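Local coordinates for protein probable ubiquitin-conjugating enzyme E2-19 kDa (Caenorhabditis elegans, PDB 1PZV) that probably acts as an E2 ubiquitin-conjugating enzyme, taking ubiquitin from E1 onto its own cysteine as a thioester on the way to other proteins, at residues F23-V28 and W36-I41; G51-I56 and M70-E75; I76-I81 and I123-D128; I89-D94 and E107-V112. All coordinates share one frame; numbering follows the deposited sequence.

Contact 1 (F23-V28 and W36-I41)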
loop_
_atom_site.group_PDB
_atom_site.type_symbol
_atom_site.label_atom_id
_atom_site.label_comp_id
_atom_site.label_asym_id
_atom_site.label_seq_id
_atom_site.Cartn_x
_atom_site.Cartn_y
_atom_site.Cartn_z
ATOM N N PHE A 23 6.869 6.614 -4.875
ATOM C CA PHE A 23 6.970 5.978 -3.565
ATOM C C PHE A 23 8.248 6.444 -2.873
ATOM O O PHE A 23 9.338 6.420 -3.459
ATOM C CB PHE A 23 7.001 4.452 -3.712
ATOM C CG PHE A 23 5.663 3.826 -4.020
ATOM C CD1 PHE A 23 4.752 3.559 -3.001
ATOM C CD2 PHE A 23 5.320 3.494 -5.328
ATOM C CE1 PHE A 23 3.515 2.960 -3.279
ATOM C CE2 PHE A 23 4.076 2.891 -5.623
ATOM C CZ PHE A 23 3.176 2.627 -4.600
ATOM N N SER A 24 8.109 6.876 -1.624
ATOM C CA SER A 24 9.244 7.346 -0.828
ATOM C C SER A 24 9.338 6.474 0.433
ATOM O O SER A 24 8.396 6.422 1.225
ATOM C CB SER A 24 9.027 8.815 -0.456
ATOM O OG SER A 24 9.992 9.265 0.476
ATOM N N ALA A 25 10.462 5.791 0.625
ATOM C CA ALA A 25 10.599 4.910 1.788
ATOM C C ALA A 25 11.657 5.348 2.796
ATOM O O ALA A 25 12.724 5.831 2.427
ATOM C CB ALA A 25 10.877 3.464 1.324
ATOM N N GLY A 26 11.348 5.172 4.074
ATOM C CA GLY A 26 12.273 5.542 5.121
ATOM C C GLY A 26 11.960 4.706 6.337
ATOM O O GLY A 26 11.085 3.853 6.286
ATOM N N LEU A 27 12.663 4.942 7.435
ATOM C CA LEU A 27 12.444 4.183 8.663
ATOM C C LEU A 27 11.803 5.024 9.748
ATOM O O LEU A 27 12.197 6.168 9.947
ATOM C CB LEU A 27 13.771 3.664 9.199
ATOM C CG LEU A 27 14.469 2.570 8.404
ATOM C CD1 LEU A 27 15.847 2.335 9.020
ATOM C CD2 LEU A 27 13.621 1.279 8.419
ATOM N N VAL A 28 10.828 4.461 10.456
ATOM C CA VAL A 28 10.193 5.191 11.549
ATOM C C VAL A 28 11.272 5.441 12.602
ATOM O O VAL A 28 11.438 6.561 13.089
ATOM C CB VAL A 28 9.053 4.374 12.193
ATOM C CG1 VAL A 28 8.491 5.131 13.397
ATOM C CG2 VAL A 28 7.958 4.093 11.160
ATOM N N TRP A 36 8.846 0.396 8.355
ATOM C CA TRP A 36 9.043 1.406 7.318
ATOM C C TRP A 36 7.896 2.393 7.200
ATOM O O TRP A 36 6.726 2.024 7.337
ATOM C CB TRP A 36 9.204 0.742 5.951
ATOM C CG TRP A 36 10.411 -0.115 5.803
ATOM C CD1 TRP A 36 11.083 -0.766 6.794
ATOM C CD2 TRP A 36 11.064 -0.465 4.577
ATOM N NE1 TRP A 36 12.119 -1.493 6.264
ATOM C CE2 TRP A 36 12.137 -1.318 4.905
ATOM C CE3 TRP A 36 10.863 -0.114 3.236
ATOM C CZ2 TRP A 36 12.987 -1.858 3.937
ATOM C CZ3 TRP A 36 11.709 -0.644 2.274
ATOM C CH2 TRP A 36 12.766 -1.495 2.630
ATOM N N GLU A 37 8.239 3.650 6.941
ATOM C CA GLU A 37 7.233 4.682 6.726
ATOM C C GLU A 37 7.320 4.983 5.234
ATOM O O GLU A 37 8.351 5.458 4.762
ATOM C CB GLU A 37 7.540 5.949 7.538
ATOM C CG GLU A 37 8.985 6.447 7.444
ATOM C CD GLU A 37 9.206 7.815 8.116
ATOM O OE1 GLU A 37 8.553 8.097 9.158
ATOM O OE2 GLU A 37 10.051 8.597 7.601
ATOM N N VAL A 38 6.265 4.691 4.484
ATOM C CA VAL A 38 6.311 4.952 3.047
ATOM C C VAL A 38 5.276 5.946 2.522
ATOM O O VAL A 38 4.088 5.829 2.800
ATOM C CB VAL A 38 6.189 3.630 2.228
ATOM C CG1 VAL A 38 7.022 2.532 2.891
ATOM C CG2 VAL A 38 4.728 3.212 2.089
ATOM N N LEU A 39 5.744 6.930 1.763
ATOM C CA LEU A 39 4.862 7.924 1.169
ATOM C C LEU A 39 4.337 7.343 -0.130
ATOM O O LEU A 39 5.110 6.980 -1.016
ATOM C CB LEU A 39 5.620 9.218 0.849
ATOM C CG LEU A 39 4.791 10.296 0.134
ATOM C CD1 LEU A 39 3.715 10.813 1.098
ATOM C CD2 LEU A 39 5.682 11.441 -0.346
ATOM N N VAL A 40 3.023 7.249 -0.254
ATOM C CA VAL A 40 2.446 6.703 -1.472
ATOM C C VAL A 40 1.711 7.794 -2.227
ATOM O O VAL A 40 0.639 8.219 -1.819
ATOM C CB VAL A 40 1.465 5.573 -1.156
ATOM C CG1 VAL A 40 0.920 5.004 -2.424
ATOM C CG2 VAL A 40 2.155 4.508 -0.349
ATOM N N ILE A 41 2.295 8.253 -3.326
ATOM C CA ILE A 41 1.665 9.292 -4.118
ATOM C C ILE A 41 0.651 8.662 -5.070
ATOM O O ILE A 41 0.980 7.723 -5.794
ATOM C CB ILE A 41 2.718 10.095 -4.938
ATOM C CG1 ILE A 41 3.731 10.735 -3.983
ATOM C CG2 ILE A 41 2.025 11.181 -5.780
ATOM C CD1 ILE A 41 4.658 11.737 -4.642
#

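Contact 2 (G51-I56 and M70-E75)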
loop_
_atom_site.group_PDB
_atom_site.type_symbol
_atom_site.label_atom_id
_atom_site.label_comp_id
_atom_site.label_asym_id
_atom_site.label_seq_id
_atom_site.Cartn_x
_atom_site.Cartn_y
_atom_site.Cartn_z
ATOM N N GLY A 51 -2.751 12.471 -4.263
ATOM C CA GLY A 51 -2.700 12.000 -2.901
ATOM C C GLY A 51 -1.332 11.696 -2.330
ATOM O O GLY A 51 -0.504 11.057 -2.970
ATOM N N PHE A 52 -1.103 12.171 -1.112
ATOM C CA PHE A 52 0.142 11.923 -0.413
ATOM C C PHE A 52 -0.196 11.019 0.776
ATOM O O PHE A 52 -0.155 11.452 1.930
ATOM C CB PHE A 52 0.769 13.244 0.066
ATOM C CG PHE A 52 1.240 14.127 -1.050
ATOM C CD1 PHE A 52 0.333 14.867 -1.801
ATOM C CD2 PHE A 52 2.584 14.170 -1.400
ATOM C CE1 PHE A 52 0.763 15.639 -2.903
ATOM C CE2 PHE A 52 3.018 14.932 -2.494
ATOM C CZ PHE A 52 2.105 15.665 -3.243
ATOM N N PHE A 53 -0.528 9.763 0.483
ATOM C CA PHE A 53 -0.897 8.802 1.524
ATOM C C PHE A 53 0.274 8.122 2.233
ATOM O O PHE A 53 1.029 7.359 1.625
ATOM C CB PHE A 53 -1.817 7.730 0.942
ATOM C CG PHE A 53 -2.907 8.277 0.077
ATOM C CD1 PHE A 53 -2.721 8.417 -1.295
ATOM C CD2 PHE A 53 -4.125 8.651 0.631
ATOM C CE1 PHE A 53 -3.738 8.927 -2.103
ATOM C CE2 PHE A 53 -5.144 9.163 -0.164
ATOM C CZ PHE A 53 -4.951 9.300 -1.531
ATOM N N LYS A 54 0.400 8.398 3.529
ATOM C CA LYS A 54 1.466 7.838 4.356
ATOM C C LYS A 54 1.113 6.409 4.747
ATOM O O LYS A 54 -0.046 6.107 4.986
ATOM C CB LYS A 54 1.663 8.709 5.609
ATOM C CG LYS A 54 2.061 10.167 5.283
ATOM C CD LYS A 54 2.199 11.086 6.520
ATOM C CE LYS A 54 0.841 11.503 7.100
ATOM N NZ LYS A 54 0.961 12.370 8.315
ATOM N N ALA A 55 2.099 5.520 4.798
ATOM C CA ALA A 55 1.811 4.134 5.171
ATOM C C ALA A 55 2.972 3.484 5.916
ATOM O O ALA A 55 4.125 3.921 5.825
ATOM C CB ALA A 55 1.451 3.310 3.925
ATOM N N ILE A 56 2.666 2.427 6.650
ATOM C CA ILE A 56 3.693 1.741 7.401
ATOM C C ILE A 56 3.753 0.263 7.102
ATOM O O ILE A 56 2.730 -0.430 7.102
ATOM C CB ILE A 56 3.497 1.951 8.894
ATOM C CG1 ILE A 56 3.802 3.413 9.225
ATOM C CG2 ILE A 56 4.377 0.984 9.678
ATOM C CD1 ILE A 56 3.749 3.748 10.686
ATOM N N MET A 70 0.921 -4.313 5.678
ATOM C CA MET A 70 0.893 -2.928 5.238
ATOM C C MET A 70 -0.341 -2.207 5.730
ATOM O O MET A 70 -1.458 -2.544 5.347
ATOM C CB MET A 70 0.960 -2.836 3.718
ATOM C CG MET A 70 1.078 -1.405 3.218
ATOM S SD MET A 70 1.490 -1.363 1.478
ATOM C CE MET A 70 1.800 0.369 1.221
ATOM N N LYS A 71 -0.127 -1.210 6.582
ATOM C CA LYS A 71 -1.223 -0.429 7.135
ATOM C C LYS A 71 -1.137 1.030 6.709
ATOM O O LYS A 71 -0.156 1.710 6.990
ATOM C CB LYS A 71 -1.210 -0.497 8.668
ATOM C CG LYS A 71 -2.248 0.408 9.305
ATOM C CD LYS A 71 -2.407 0.144 10.800
ATOM C CE LYS A 71 -3.478 1.058 11.401
ATOM N NZ LYS A 71 -3.862 0.652 12.784
ATOM N N PHE A 72 -2.171 1.503 6.033
ATOM C CA PHE A 72 -2.216 2.885 5.598
ATOM C C PHE A 72 -2.563 3.879 6.705
ATOM O O PHE A 72 -3.553 3.710 7.400
ATOM C CB PHE A 72 -3.263 3.053 4.479
ATOM C CG PHE A 72 -2.683 3.239 3.139
ATOM C CD1 PHE A 72 -2.648 2.200 2.217
ATOM C CD2 PHE A 72 -2.144 4.458 2.806
ATOM C CE1 PHE A 72 -2.065 2.392 0.966
ATOM C CE2 PHE A 72 -1.566 4.663 1.579
ATOM C CZ PHE A 72 -1.522 3.632 0.652
ATOM N N ILE A 73 -1.757 4.867 6.857
ATOM C CA ILE A 73 -2.044 5.907 7.800
ATOM C C ILE A 73 -2.529 6.963 6.856
ATOM O O ILE A 73 -2.133 6.914 5.706
ATOM C CB ILE A 73 -0.802 6.350 8.607
ATOM C CG1 ILE A 73 -0.444 5.247 9.621
ATOM C CG2 ILE A 73 -1.043 7.678 9.313
ATOM C CD1 ILE A 73 0.684 5.608 10.556
ATOM N N SER A 74 -3.360 7.921 7.225
ATOM C CA SER A 74 -3.805 8.851 6.203
ATOM C C SER A 74 -5.038 8.275 5.553
ATOM O O SER A 74 -4.977 7.315 4.800
ATOM C CB SER A 74 -2.713 9.139 5.180
ATOM O OG SER A 74 -2.081 10.385 5.431
ATOM N N GLU A 75 -6.174 8.900 5.845
ATOM C CA GLU A 75 -7.484 8.547 5.317
ATOM C C GLU A 75 -7.415 8.155 3.849
ATOM O O GLU A 75 -6.812 8.860 3.041
ATOM C CB GLU A 75 -8.398 9.768 5.456
ATOM C CG GLU A 75 -9.429 9.703 6.558
ATOM C CD GLU A 75 -10.625 8.886 6.140
ATOM O OE1 GLU A 75 -10.526 7.646 6.175
ATOM O OE2 GLU A 75 -11.659 9.481 5.776
#

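Contact 3 (I76-I81 and I123-D128)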
loop_
_atom_site.group_PDB
_atom_site.type_symbol
_atom_site.label_atom_id
_atom_site.label_comp_id
_atom_site.label_asym_id
_atom_site.label_seq_id
_atom_site.Cartn_x
_atom_site.Cartn_y
_atom_site.Cartn_z
ATOM N N ILE A 76 -8.035 7.036 3.504
ATOM C CA ILE A 76 -8.086 6.605 2.113
ATOM C C ILE A 76 -9.369 5.802 1.938
ATOM O O ILE A 76 -9.750 5.041 2.831
ATOM C CB ILE A 76 -6.863 5.747 1.724
ATOM C CG1 ILE A 76 -6.878 5.500 0.215
ATOM C CG2 ILE A 76 -6.867 4.435 2.504
ATOM C CD1 ILE A 76 -5.550 5.043 -0.331
ATOM N N TRP A 77 -10.047 5.986 0.808
ATOM C CA TRP A 77 -11.296 5.272 0.553
ATOM C C TRP A 77 -11.101 4.281 -0.578
ATOM O O TRP A 77 -11.168 4.633 -1.757
ATOM C CB TRP A 77 -12.424 6.256 0.205
ATOM C CG TRP A 77 -13.800 5.631 0.244
ATOM C CD1 TRP A 77 -14.645 5.445 -0.814
ATOM C CD2 TRP A 77 -14.457 5.054 1.385
ATOM N NE1 TRP A 77 -15.776 4.775 -0.411
ATOM C CE2 TRP A 77 -15.686 4.517 0.932
ATOM C CE3 TRP A 77 -14.118 4.921 2.741
ATOM C CZ2 TRP A 77 -16.585 3.871 1.791
ATOM C CZ3 TRP A 77 -15.016 4.275 3.598
ATOM C CH2 TRP A 77 -16.231 3.753 3.113
ATOM N N HIS A 78 -10.857 3.029 -0.206
ATOM C CA HIS A 78 -10.622 1.982 -1.196
ATOM C C HIS A 78 -11.214 0.617 -0.816
ATOM O O HIS A 78 -11.196 0.201 0.354
ATOM C CB HIS A 78 -9.112 1.826 -1.445
ATOM C CG HIS A 78 -8.784 1.042 -2.674
ATOM N ND1 HIS A 78 -8.765 1.606 -3.935
ATOM C CD2 HIS A 78 -8.479 -0.265 -2.848
ATOM C CE1 HIS A 78 -8.458 0.683 -4.825
ATOM N NE2 HIS A 78 -8.278 -0.465 -4.192
ATOM N N PRO A 79 -11.752 -0.095 -1.813
ATOM C CA PRO A 79 -12.353 -1.417 -1.635
ATOM C C PRO A 79 -11.416 -2.411 -0.943
ATOM O O PRO A 79 -11.867 -3.253 -0.158
ATOM C CB PRO A 79 -12.668 -1.842 -3.066
ATOM C CG PRO A 79 -13.037 -0.533 -3.710
ATOM C CD PRO A 79 -11.986 0.415 -3.177
ATOM N N ASN A 80 -10.117 -2.311 -1.229
ATOM C CA ASN A 80 -9.144 -3.234 -0.655
ATOM C C ASN A 80 -8.339 -2.736 0.527
ATOM O O ASN A 80 -7.332 -3.326 0.904
ATOM C CB ASN A 80 -8.222 -3.734 -1.750
ATOM C CG ASN A 80 -8.986 -4.427 -2.856
ATOM O OD1 ASN A 80 -9.024 -3.945 -3.993
ATOM N ND2 ASN A 80 -9.625 -5.561 -2.526
ATOM N N ILE A 81 -8.789 -1.637 1.111
ATOM C CA ILE A 81 -8.155 -1.097 2.298
ATOM C C ILE A 81 -9.326 -1.096 3.279
ATOM O O ILE A 81 -10.347 -0.459 3.012
ATOM C CB ILE A 81 -7.693 0.351 2.106
ATOM C CG1 ILE A 81 -6.960 0.507 0.777
ATOM C CG2 ILE A 81 -6.788 0.751 3.262
ATOM C CD1 ILE A 81 -5.643 -0.216 0.712
ATOM N N ILE A 123 0.418 -0.159 -6.771
ATOM C CA ILE A 123 -0.019 0.774 -7.785
ATOM C C ILE A 123 -1.219 0.112 -8.475
ATOM O O ILE A 123 -2.196 0.779 -8.827
ATOM C CB ILE A 123 1.075 1.039 -8.833
ATOM C CG1 ILE A 123 2.178 1.899 -8.221
ATOM C CG2 ILE A 123 0.468 1.727 -10.068
ATOM C CD1 ILE A 123 3.300 2.203 -9.181
ATOM N N SER A 124 -1.137 -1.204 -8.663
ATOM C CA SER A 124 -2.214 -1.956 -9.283
ATOM C C SER A 124 -3.490 -1.844 -8.452
ATOM O O SER A 124 -4.557 -1.563 -8.980
ATOM C CB SER A 124 -1.839 -3.433 -9.401
ATOM O OG SER A 124 -0.883 -3.662 -10.412
ATOM N N MET A 125 -3.379 -2.081 -7.153
ATOM C CA MET A 125 -4.540 -1.990 -6.290
ATOM C C MET A 125 -5.272 -0.656 -6.433
ATOM O O MET A 125 -6.506 -0.621 -6.514
ATOM C CB MET A 125 -4.138 -2.170 -4.835
ATOM C CG MET A 125 -5.239 -1.758 -3.885
ATOM S SD MET A 125 -4.774 -1.981 -2.194
ATOM C CE MET A 125 -3.655 -0.563 -1.971
ATOM N N LEU A 126 -4.514 0.438 -6.443
ATOM C CA LEU A 126 -5.112 1.760 -6.572
ATOM C C LEU A 126 -5.664 1.991 -7.992
ATOM O O LEU A 126 -6.705 2.623 -8.176
ATOM C CB LEU A 126 -4.077 2.828 -6.225
ATOM C CG LEU A 126 -3.466 2.764 -4.819
ATOM C CD1 LEU A 126 -2.332 3.770 -4.722
ATOM C CD2 LEU A 126 -4.520 3.035 -3.751
ATOM N N THR A 127 -4.970 1.462 -8.990
ATOM C CA THR A 127 -5.379 1.622 -10.379
ATOM C C THR A 127 -6.515 0.680 -10.783
ATOM O O THR A 127 -7.365 1.027 -11.614
ATOM C CB THR A 127 -4.198 1.355 -11.334
ATOM O OG1 THR A 127 -3.045 2.057 -10.865
ATOM C CG2 THR A 127 -4.537 1.810 -12.750
ATOM N N ASP A 128 -6.525 -0.510 -10.192
ATOM C CA ASP A 128 -7.527 -1.519 -10.524
ATOM C C ASP A 128 -7.881 -2.387 -9.318
ATOM O O ASP A 128 -7.322 -3.467 -9.133
ATOM C CB ASP A 128 -6.979 -2.402 -11.641
ATOM C CG ASP A 128 -8.063 -2.981 -12.496
ATOM O OD1 ASP A 128 -8.949 -3.689 -11.949
ATOM O OD2 ASP A 128 -8.023 -2.715 -13.719
#

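Contact 4 (I89-D94 and E107-V112)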
loop_
_atom_site.group_PDB
_atom_site.type_symbol
_atom_site.label_atom_id
_atom_site.label_comp_id
_atom_site.label_asym_id
_atom_site.label_seq_id
_atom_site.Cartn_x
_atom_site.Cartn_y
_atom_site.Cartn_z
ATOM N N ILE A 89 -4.367 -7.384 0.117
ATOM C CA ILE A 89 -4.173 -7.864 -1.251
ATOM C C ILE A 89 -3.479 -9.235 -1.242
ATOM O O ILE A 89 -2.778 -9.568 -0.288
ATOM C CB ILE A 89 -3.360 -6.845 -2.069
ATOM C CG1 ILE A 89 -2.017 -6.568 -1.370
ATOM C CG2 ILE A 89 -4.191 -5.572 -2.251
ATOM C CD1 ILE A 89 -1.142 -5.563 -2.071
ATOM N N SER A 90 -3.691 -10.020 -2.298
ATOM C CA SER A 90 -3.143 -11.381 -2.401
ATOM C C SER A 90 -1.667 -11.553 -2.056
ATOM O O SER A 90 -1.302 -12.399 -1.230
ATOM C CB SER A 90 -3.362 -11.938 -3.809
ATOM O OG SER A 90 -4.726 -11.895 -4.179
ATOM N N ILE A 91 -0.828 -10.751 -2.704
ATOM C CA ILE A 91 0.606 -10.835 -2.514
ATOM C C ILE A 91 1.080 -10.621 -1.079
ATOM O O ILE A 91 2.260 -10.774 -0.789
ATOM C CB ILE A 91 1.324 -9.858 -3.458
ATOM C CG1 ILE A 91 2.810 -10.195 -3.516
ATOM C CG2 ILE A 91 1.103 -8.426 -2.997
ATOM C CD1 ILE A 91 3.568 -9.371 -4.508
ATOM N N LEU A 92 0.178 -10.256 -0.177
ATOM C CA LEU A 92 0.574 -10.078 1.213
ATOM C C LEU A 92 0.122 -11.311 1.957
ATOM O O LEU A 92 0.518 -11.554 3.102
ATOM C CB LEU A 92 -0.057 -8.829 1.820
ATOM C CG LEU A 92 0.489 -7.495 1.302
ATOM C CD1 LEU A 92 -0.127 -6.345 2.096
ATOM C CD2 LEU A 92 2.009 -7.464 1.436
ATOM N N HIS A 93 -0.715 -12.099 1.290
ATOM C CA HIS A 93 -1.226 -13.338 1.871
ATOM C C HIS A 93 -0.105 -14.349 1.969
ATOM O O HIS A 93 0.902 -14.228 1.294
ATOM C CB HIS A 93 -2.399 -13.908 1.056
ATOM C CG HIS A 93 -3.545 -12.910 0.928
ATOM N ND1 HIS A 93 -4.629 -13.116 0.124
ATOM C CD2 HIS A 93 -3.719 -11.695 1.518
ATOM C CE1 HIS A 93 -5.444 -12.061 0.201
ATOM N NE2 HIS A 93 -4.907 -11.200 1.035
ATOM N N ASP A 94 -0.287 -15.372 2.782
ATOM C CA ASP A 94 0.833 -16.248 3.008
ATOM C C ASP A 94 0.486 -17.553 3.685
ATOM O O ASP A 94 0.075 -17.540 4.831
ATOM C CB ASP A 94 1.786 -15.538 3.964
ATOM C CG ASP A 94 1.189 -15.293 5.348
ATOM O OD1 ASP A 94 1.400 -16.118 6.260
ATOM O OD2 ASP A 94 0.493 -14.269 5.525
ATOM N N GLU A 107 0.355 -15.441 -7.278
ATOM C CA GLU A 107 -0.627 -14.496 -6.739
ATOM C C GLU A 107 -0.309 -14.138 -5.283
ATOM O O GLU A 107 -0.248 -12.959 -4.918
ATOM C CB GLU A 107 -2.042 -15.107 -6.810
ATOM C CG GLU A 107 -2.640 -15.255 -8.217
ATOM C CD GLU A 107 -3.059 -13.922 -8.828
ATOM O OE1 GLU A 107 -3.623 -13.919 -9.943
ATOM O OE2 GLU A 107 -2.821 -12.874 -8.191
ATOM N N ARG A 108 -0.131 -15.170 -4.461
ATOM C CA ARG A 108 0.183 -15.014 -3.043
ATOM C C ARG A 108 1.631 -14.560 -2.870
ATOM O O ARG A 108 2.322 -14.276 -3.845
ATOM C CB ARG A 108 -0.019 -16.344 -2.298
ATOM C CG ARG A 108 -1.433 -16.611 -1.780
ATOM C CD ARG A 108 -2.486 -16.608 -2.893
ATOM N NE ARG A 108 -3.841 -16.611 -2.336
ATOM C CZ ARG A 108 -4.936 -16.222 -2.988
ATOM N NH1 ARG A 108 -6.112 -16.266 -2.376
ATOM N NH2 ARG A 108 -4.861 -15.786 -4.243
ATOM N N TRP A 109 2.088 -14.508 -1.625
ATOM C CA TRP A 109 3.451 -14.093 -1.349
ATOM C C TRP A 109 4.516 -15.176 -1.539
ATOM O O TRP A 109 4.419 -16.270 -0.984
ATOM C CB TRP A 109 3.554 -13.553 0.067
ATOM C CG TRP A 109 4.975 -13.311 0.494
ATOM C CD1 TRP A 109 5.795 -14.184 1.162
ATOM C CD2 TRP A 109 5.752 -12.129 0.263
ATOM N NE1 TRP A 109 7.032 -13.620 1.356
ATOM C CE2 TRP A 109 7.039 -12.363 0.811
ATOM C CE3 TRP A 109 5.490 -10.902 -0.364
ATOM C CZ2 TRP A 109 8.063 -11.403 0.761
ATOM C CZ3 TRP A 109 6.510 -9.950 -0.413
ATOM C CH2 TRP A 109 7.783 -10.212 0.142
ATOM N N LEU A 110 5.546 -14.847 -2.312
ATOM C CA LEU A 110 6.648 -15.762 -2.567
ATOM C C LEU A 110 7.904 -15.249 -1.870
ATOM O O LEU A 110 8.028 -14.048 -1.610
ATOM C CB LEU A 110 6.880 -15.880 -4.066
ATOM C CG LEU A 110 5.808 -16.689 -4.790
ATOM C CD1 LEU A 110 6.010 -16.582 -6.296
ATOM C CD2 LEU A 110 5.873 -18.139 -4.319
ATOM N N PRO A 111 8.851 -16.150 -1.546
ATOM C CA PRO A 111 10.084 -15.731 -0.868
ATOM C C PRO A 111 11.027 -14.951 -1.779
ATOM O O PRO A 111 11.935 -14.279 -1.295
ATOM C CB PRO A 111 10.693 -17.053 -0.395
ATOM C CG PRO A 111 9.515 -17.987 -0.329
ATOM C CD PRO A 111 8.761 -17.615 -1.580
ATOM N N VAL A 112 10.808 -15.059 -3.092
ATOM C CA VAL A 112 11.622 -14.345 -4.076
ATOM C C VAL A 112 11.080 -12.931 -4.300
ATOM O O VAL A 112 11.653 -12.158 -5.075
ATOM C CB VAL A 112 11.665 -15.076 -5.465
ATOM C CG1 VAL A 112 12.321 -16.443 -5.321
ATOM C CG2 VAL A 112 10.263 -15.206 -6.050
#

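Contact 1 (F23-V28 and W36-I41)
Phe-23 and Val-40 stand side by side and point the same way where strand 23-27 pairs with strand 36-41, the antiparallel hairpin that opens the beta meander of the UBC fold. With CG of Phe-23 anti to its carbonyl carbon (chi1 -76°), the ring leans along its neighbour, and CE1 lies 3.4 Å from Val-40 CG1 and 3.6 Å from CG2. Ala-25 and Val-38 share this face; helix 115-127 covers Phe-23, and Met-15 of helix 5-17 touches Ala-25. On the face of Ser-24 and Leu-39 the two beta carbons meet, Ser-24 CB to Leu-39 CB at 3.7 Å. Glu-37, on that same face, lays its CG against the carbonyl of Gly-26, 3.5 Å from Gly-26 O.

At the far end Leu-27 and Trp-36 diverge at their roots, yet their ends come back together at an oblique angle. Leu-27 CD2 reaches Trp-36 CD1 at 3.6 Å, while the indole NE1 is held by Ile-33 O. Four backbone bonds set this register, two at Ser-24 and Leu-39 and two at Gly-26 and Glu-37. The bond from Ser-24 N to Leu-39 O, 3.1 Å long, lies in the carbonyl plane and uses a lone pair.

Contact 2 (G51-I56 and M70-E75)
Ala-55 sets its methyl over one face of the Phe-72 ring. The CB lies 4.1 Å from the centroid of that ring and only 17° off its normal, a CH-pi contact between two residues that form a non-hydrogen-bonded pair. Met-70, extended along its whole chain with CG anti to the backbone N, brings CE to 4.0 Å from Ala-55 CB, so that the small methyl is met by both a ring and a thioether end. On the other face of the sheet Ile-56 CD1 touches Ile-73 CD1 at 3.6 Å.

The backbone fixes these positions. Ile-56 N donates to Lys-71 O at 2.9 Å and an almost straight 170°, and Lys-71 N returns a bond to Ile-56 O at 3.0 Å. Beyond Phe-72 the chain leaves the strand: Ser-74 has a positive phi and sets its CB toward strand 52-56, while Glu-75 O comes to the edge of the Phe-53 ring, in its plane, 3.6 Å from CD2.

Farther out, Val-40 and Val-87 touch Phe-72, and Val-158 of helix 147-161 touches Phe-53. An alanine in place of Phe-72 would probably open a gap beside Val-40 and Val-87 and take from the Ala-55 methyl the ring face it rests on.

The two strands are antiparallel, their short segments at 147°, and make the last hairpin of the four-stranded meander that forms the core of ubiquitin-conjugating enzymes.

Contact 3 (I76-I81 and I123-D128)
Met-125 and His-78 both start with CG anti to the backbone N, Met-125 at chi1 166° and His-78 at chi1 -165°, which sends the thioether out from the helix and the imidazole out from the loop until they meet. Met-125 stays straight as far as its sulfur and then bends at chi3 (76°), carrying the methyl to Ile-81. Its CG lies against the imidazole, 3.7 Å from His-78 CD2. The sulfur sits obliquely to that ring, 4.8 Å from the centroid, and also lies 3.9 Å from Asn-80 CB. At the tip, Met-125 CE meets Ile-81 CD1 at 3.4 Å, the two side chains crossing at about a right angle. Leu-126, one residue on, meets the loop's other end through CD2, 4.1 Å from Ile-76 CD1.

His-78, Pro-79 and Asn-80 are the HPN motif of the E2 family, here in a type I turn closed by Ile-81 N donating to His-78 O at 3.1 Å. Pro-79 CD rests over one face of the imidazole, offset toward its rim, and Asn-80 CB lies in plane at the ring's edge. Outside the two segments, His-78 ND1 is hydrogen-bonded to Tyr-48 OH, and Asn-80 ND2 to Asn-130 O.

Between loop and helix the contact is therefore carbon and sulfur packing, with His-78 ND1 and the Asn-80 amide bonded to other partners. This largely apolar packing sets the loop against the helix and, as in related E2s, probably holds the HPN asparagine near Cys-88, the predicted thioester cysteine, whose side chain is about 5 Å from that of Asn-80.

Contact 4 (I89-D94 and E107-V112)
Trp-109 turns the edge of its indole to the carbonyl of Ile-91: the oxygen lies in the ring plane, 3.3 Å from CE3. The other two flat groups, His-93 and Arg-108, lie near each other without their charged atoms touching. His-93 has one imidazole face laid on the backbone of its own segment, over Ile-89 C and Ser-90 CA. At the edge of that ring, near its plane, comes Arg-108 NH1, and in turn His-93 ND1 lies over one face of the guanidinium, 4.3 Å from NH1. Nearer the backbone, Arg-108 CG packs on His-93 CB at 4.0 Å.

A single backbone bond ties the segments, Trp-109 N to His-93 O at 3.2 Å and a bent 144°. With CG anti to the backbone N (chi1 171°), the indole brings CE3 to 4.2 Å from Ile-91 CG1; Pro-67 touches it too, and its NE1 is hydrogen-bonded to Pro-64 O. An alanine at Trp-109 would probably leave Pro-64 O without this donor and open a gap beside Ile-91 and Pro-67.

Residues 90-92 form a short 3-10 turn just after Cys-88, the predicted thioester cysteine, a feature characteristic of the active-site region of ubiquitin-conjugating enzymes; the longer loop that follows belongs to this enzyme and some relatives.

In the fold
Along the chain contacts 1 and 2 come in series and build the sheet: strands 35-41 and 52-58 are neighbours in it, the centres of the two contacts lie about 9 Å apart, and Val-38 N probably bonds to Ala-55 O. Helix 115-127 supplies one side of contact 3 and also touches contact 1, where Phe-23 packs on its Ile-123, although the centres of contacts 1 and 3 are about 17 Å apart. Contact 4 is nested inside the long loop closed by contact 3, and the two touch through Met-125 and Ile-89; Leu-92 of contact 4 reaches back to Met-70 of contact 2. Contacts 3 and 4 both come near the predicted thioester cysteine, Cys-88, while contact 1 lies away from it in the sheet.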